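Local coordinates for putative ATP-grasp superfamily protein (Archaeoglobus fulgidus, PDB 3DF7) that is of unknown function but, as a putative member of the ATP-grasp superfamily, probably binds ATP and a metal ion, at residues K36-I41 and S263-L268; D179-S184 and G270-H275. One frame throughout, in Å; residues are numbered along the deposited sequence.

Interaction 1: K36-I41 and S263-L268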
# COMPACT_ATOMS: atom_id res chain seq x y z
N LYS A 36 17.67 4.75 0.31
CA LYS A 36 19.12 4.62 0.37
C LYS A 36 19.81 5.98 0.38
O LYS A 36 21.00 6.08 0.70
CB LYS A 36 19.65 3.77 -0.80
CG LYS A 36 19.58 4.42 -2.17
CD LYS A 36 20.05 3.44 -3.24
CE LYS A 36 19.93 4.02 -4.65
NZ LYS A 36 20.24 3.00 -5.69
N ASN A 37 19.06 7.03 0.04
CA ASN A 37 19.61 8.38 0.03
C ASN A 37 19.49 9.03 1.40
O ASN A 37 20.05 10.10 1.64
CB ASN A 37 18.88 9.24 -1.00
CG ASN A 37 19.20 8.83 -2.42
OD1 ASN A 37 20.36 8.80 -2.81
ND2 ASN A 37 18.17 8.51 -3.19
N TYR A 38 18.76 8.38 2.30
CA TYR A 38 18.57 8.90 3.65
C TYR A 38 19.09 7.97 4.73
O TYR A 38 19.35 8.40 5.85
CB TYR A 38 17.10 9.20 3.90
CG TYR A 38 16.55 10.28 3.00
CD1 TYR A 38 16.05 9.98 1.73
CD2 TYR A 38 16.56 11.62 3.40
CE1 TYR A 38 15.57 10.98 0.89
CE2 TYR A 38 16.09 12.63 2.57
CZ TYR A 38 15.60 12.31 1.32
OH TYR A 38 15.14 13.30 0.49
N TYR A 39 19.23 6.69 4.40
CA TYR A 39 19.71 5.70 5.35
C TYR A 39 20.64 4.73 4.68
O TYR A 39 20.68 4.62 3.46
CB TYR A 39 18.57 4.87 5.93
CG TYR A 39 17.43 5.64 6.55
CD1 TYR A 39 16.45 6.23 5.76
CD2 TYR A 39 17.33 5.76 7.94
CE1 TYR A 39 15.39 6.93 6.34
CE2 TYR A 39 16.29 6.46 8.53
CZ TYR A 39 15.32 7.04 7.72
OH TYR A 39 14.28 7.73 8.30
N GLU A 40 21.40 4.00 5.49
CA GLU A 40 22.25 2.96 4.97
C GLU A 40 21.33 1.75 5.09
O GLU A 40 20.94 1.36 6.19
CB GLU A 40 23.50 2.78 5.82
CG GLU A 40 24.25 1.49 5.53
CD GLU A 40 25.74 1.61 5.78
OE1 GLU A 40 26.14 2.50 6.56
OE2 GLU A 40 26.50 0.82 5.19
N ILE A 41 20.95 1.19 3.95
CA ILE A 41 20.03 0.05 3.94
C ILE A 41 20.66 -1.25 4.42
O ILE A 41 21.75 -1.62 4.00
CB ILE A 41 19.45 -0.19 2.53
CG1 ILE A 41 18.84 1.11 1.98
CG2 ILE A 41 18.40 -1.28 2.58
CD1 ILE A 41 17.75 1.70 2.87
N SER A 263 10.97 10.72 -4.57
CA SER A 263 10.61 9.37 -4.13
C SER A 263 9.77 9.49 -2.88
O SER A 263 9.69 10.57 -2.29
CB SER A 263 11.87 8.57 -3.80
OG SER A 263 12.51 9.12 -2.65
N VAL A 264 9.14 8.40 -2.46
CA VAL A 264 8.34 8.45 -1.24
C VAL A 264 9.26 8.83 -0.08
O VAL A 264 8.83 9.46 0.89
CB VAL A 264 7.66 7.08 -0.95
CG1 VAL A 264 8.72 6.02 -0.73
CG2 VAL A 264 6.75 7.20 0.26
N ALA A 265 10.53 8.46 -0.19
CA ALA A 265 11.51 8.79 0.84
C ALA A 265 11.72 10.30 0.90
O ALA A 265 11.78 10.90 1.98
CB ALA A 265 12.84 8.09 0.55
N ASP A 266 11.84 10.92 -0.27
CA ASP A 266 12.03 12.36 -0.35
C ASP A 266 10.82 13.05 0.27
O ASP A 266 10.96 13.99 1.05
CB ASP A 266 12.16 12.82 -1.81
CG ASP A 266 13.46 12.36 -2.47
OD1 ASP A 266 14.53 12.46 -1.83
OD2 ASP A 266 13.41 11.92 -3.63
N LEU A 267 9.64 12.57 -0.10
CA LEU A 267 8.39 13.14 0.40
C LEU A 267 8.22 12.98 1.90
O LEU A 267 7.76 13.90 2.58
CB LEU A 267 7.22 12.53 -0.37
CG LEU A 267 7.21 12.88 -1.86
CD1 LEU A 267 6.07 12.15 -2.57
CD2 LEU A 267 7.06 14.39 -2.02
N LEU A 268 8.58 11.82 2.43
CA LEU A 268 8.46 11.58 3.87
C LEU A 268 9.48 12.43 4.61
O LEU A 268 9.30 12.75 5.78
CB LEU A 268 8.68 10.10 4.20
CG LEU A 268 7.57 9.15 3.74
CD1 LEU A 268 7.98 7.71 4.03
CD2 LEU A 268 6.27 9.50 4.47
O HOH W 1 15.24 9.38 -2.68

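Interaction 2: D179-S184 and G270-H275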
# COMPACT_ATOMS: atom_id res chain seq x y z
N ASP A 179 1.36 15.84 11.76
CA ASP A 179 0.18 16.22 11.00
C ASP A 179 0.02 15.20 9.87
O ASP A 179 0.86 14.32 9.70
CB ASP A 179 0.37 17.61 10.38
CG ASP A 179 0.61 18.70 11.42
OD1 ASP A 179 -0.25 18.89 12.30
OD2 ASP A 179 1.68 19.35 11.34
N VAL A 180 -1.06 15.32 9.12
CA VAL A 180 -1.30 14.42 8.00
C VAL A 180 -1.12 15.23 6.72
O VAL A 180 -1.76 16.27 6.54
CB VAL A 180 -2.72 13.83 8.04
CG1 VAL A 180 -2.93 12.90 6.85
CG2 VAL A 180 -2.91 13.06 9.35
N LYS A 181 -0.23 14.77 5.85
CA LYS A 181 0.04 15.49 4.61
C LYS A 181 -0.25 14.62 3.40
O LYS A 181 0.12 13.44 3.37
CB LYS A 181 1.49 15.95 4.60
CG LYS A 181 1.86 16.86 3.44
CD LYS A 181 3.29 17.37 3.60
CE LYS A 181 3.65 18.41 2.55
NZ LYS A 181 5.03 18.92 2.75
N CYS A 182 -0.91 15.19 2.40
CA CYS A 182 -1.23 14.45 1.19
C CYS A 182 -0.01 14.46 0.28
O CYS A 182 0.51 15.52 -0.07
CB CYS A 182 -2.41 15.07 0.45
SG CYS A 182 -2.79 14.21 -1.10
N LEU A 183 0.43 13.27 -0.10
CA LEU A 183 1.59 13.13 -0.97
C LEU A 183 1.16 12.98 -2.42
O LEU A 183 1.82 13.48 -3.33
CB LEU A 183 2.41 11.91 -0.57
CG LEU A 183 2.94 11.84 0.87
CD1 LEU A 183 3.84 10.62 1.00
CD2 LEU A 183 3.71 13.12 1.21
N SER A 184 0.04 12.30 -2.63
CA SER A 184 -0.45 12.07 -3.97
C SER A 184 -1.86 11.50 -3.98
O SER A 184 -2.26 10.81 -3.04
CB SER A 184 0.48 11.09 -4.69
OG SER A 184 0.04 10.78 -5.99
N GLY A 270 10.07 15.45 4.00
CA GLY A 270 9.69 16.84 3.92
C GLY A 270 9.97 17.48 2.57
O GLY A 270 9.63 18.64 2.34
N GLY A 271 10.61 16.73 1.68
CA GLY A 271 10.92 17.25 0.36
C GLY A 271 9.64 17.49 -0.41
O GLY A 271 8.60 16.91 -0.10
N GLU A 272 9.70 18.36 -1.41
CA GLU A 272 8.51 18.63 -2.19
C GLU A 272 8.62 18.13 -3.63
O GLU A 272 9.70 17.73 -4.08
CB GLU A 272 8.20 20.13 -2.20
CG GLU A 272 6.81 20.45 -2.72
CD GLU A 272 5.73 19.65 -2.01
OE1 GLU A 272 5.60 19.79 -0.77
OE2 GLU A 272 5.02 18.87 -2.69
N VAL A 273 7.49 18.14 -4.33
CA VAL A 273 7.43 17.71 -5.72
C VAL A 273 8.29 18.63 -6.57
O VAL A 273 8.34 19.84 -6.33
CB VAL A 273 5.96 17.75 -6.21
CG1 VAL A 273 5.89 17.46 -7.70
CG2 VAL A 273 5.13 16.73 -5.43
N LYS A 274 8.99 18.06 -7.55
CA LYS A 274 9.87 18.83 -8.43
C LYS A 274 9.21 19.13 -9.76
O LYS A 274 9.52 20.12 -10.41
CB LYS A 274 11.18 18.07 -8.66
CG LYS A 274 12.00 17.86 -7.40
CD LYS A 274 12.42 19.19 -6.79
CE LYS A 274 13.27 18.97 -5.54
NZ LYS A 274 14.49 18.17 -5.85
N HIS A 275 8.29 18.25 -10.17
CA HIS A 275 7.56 18.41 -11.42
C HIS A 275 6.35 17.51 -11.40
O HIS A 275 6.17 16.72 -10.48
CB HIS A 275 8.44 18.07 -12.63
CG HIS A 275 8.93 16.65 -12.66
ND1 HIS A 275 8.09 15.57 -12.84
CD2 HIS A 275 10.18 16.13 -12.56
CE1 HIS A 275 8.80 14.45 -12.84
NE2 HIS A 275 10.07 14.77 -12.67
O HOH W 2 6.86 16.19 1.61

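Interaction 1: K36-I41 and S263-L268
Y38 reaches across to D266 in the first turn of helix 264-268, whose N-terminus is closed by a capping box. The phenol hydroxyl donates to the carboxylate: Y38 OH lies 2.5 Å from D266 OD1. It meets the anti lone pair of that oxygen, the one turned away from OD2. The two side chains cross at about a right angle, with ring and carboxylate planes 69° apart. D266 OD1 stands in the plane of the ring, at its edge. The first torsion of Y38 sets CG beside the backbone N and anti to the carbonyl carbon (chi1 -64°), and this sends the ring out from the loop to the helix. On the way the ring passes A265, whose methyl CB is 3.9 Å from Y38 CD1. The carbonyl O of A265 lies over one face of the ring.

The other carboxylate oxygen serves the cap. S263 N donates to D266 OD2 at 2.9 Å in a nearly straight bond, 174° at the hydrogen. In return D266 N donates to S263 OG, 3.1 Å away. One carboxylate therefore closes the helix end and receives the tyrosine, and the cap probably holds its rotation. With an alanine at D266, the Y38 hydroxyl would probably lose its acceptor and S263 N its capping partner.

The contact joins the loop between helix 18-35 and strand 40-42, at the edge of the parallel sheet, to the helix that follows helix 256-260. F35 of helix 18-35 also packs on A265. A second, wetter link runs beside the tyrosine: water 1 accepts from N37 ND2 at 3.1 Å and sits 2.7 Å from S263 OG.

Interaction 2: D179-S184 and G270-H275
K181 and E272 meet through a single long salt bridge between strand 180-191 and the loop that follows helix 264-268. K181 NZ is 3.7 Å from E272 OE1, too far for a firm hydrogen bond. The lysine is fully extended. Its CG is anti to the backbone N, and the rest of the chain runs straight out from the strand. E272 instead bends at chi2 (52°), which folds its carboxylate back over its own backbone. There E272 OE2 accepts from V273 N at 3.1 Å, with 169° at the hydrogen. The amide approaches from above the carboxylate plane, tilted 39° out of it. This bond steadies the carboxylate, while OE1 is turned to the lysine.

A water makes a second, weak link. Water 2 donates to G271 O at 2.5 Å and accepts a weak bond from K181 NZ at 3.5 Å. Both charged residues are exposed, so the attraction is likely to be damped by solvent.

The tight packing comes from the helix before the loop. L183, two residues along the strand from K181, is buried and packs through CD2 on L267 CB of helix 264-268. The loop itself meets the strand only loosely. A classic beta bulge sets L183 and S184 against the single residue S173. Helix 264-268 ends in a Schellman motif with G270 at C-prime; its phi is positive, where a side chain would collide with the carbonyl oxygen before it.

Strand 180-191 is an inner strand of the large antiparallel sheet, paired here with strand 168-176. V180 and C182 pack on helix 206-220. At the other end, S184 and V273 both touch helix 256-260, through F256 and Y260 respectively.

How the interactions relate
Interactions 1 and 2 have centres 13 Å apart, on the same side of the chain's centre. Along the chain their segments alternate: 36-41, 179-184, 263-268, then 270-275. The short helix 264-268 and the loop after it run directly from one to the other. A probable hydrogen bond from G271 N to D266 O joins them. Interaction 1 ties this helix to the loop that leads into strand 40-42, an outermost strand of the parallel sheet. Interaction 2 ties its exit loop to the large antiparallel sheet. Helix and exit loop thus connect the N-terminal parallel-sheet region with the antiparallel sheet, which includes strands of the ATP-grasp domain.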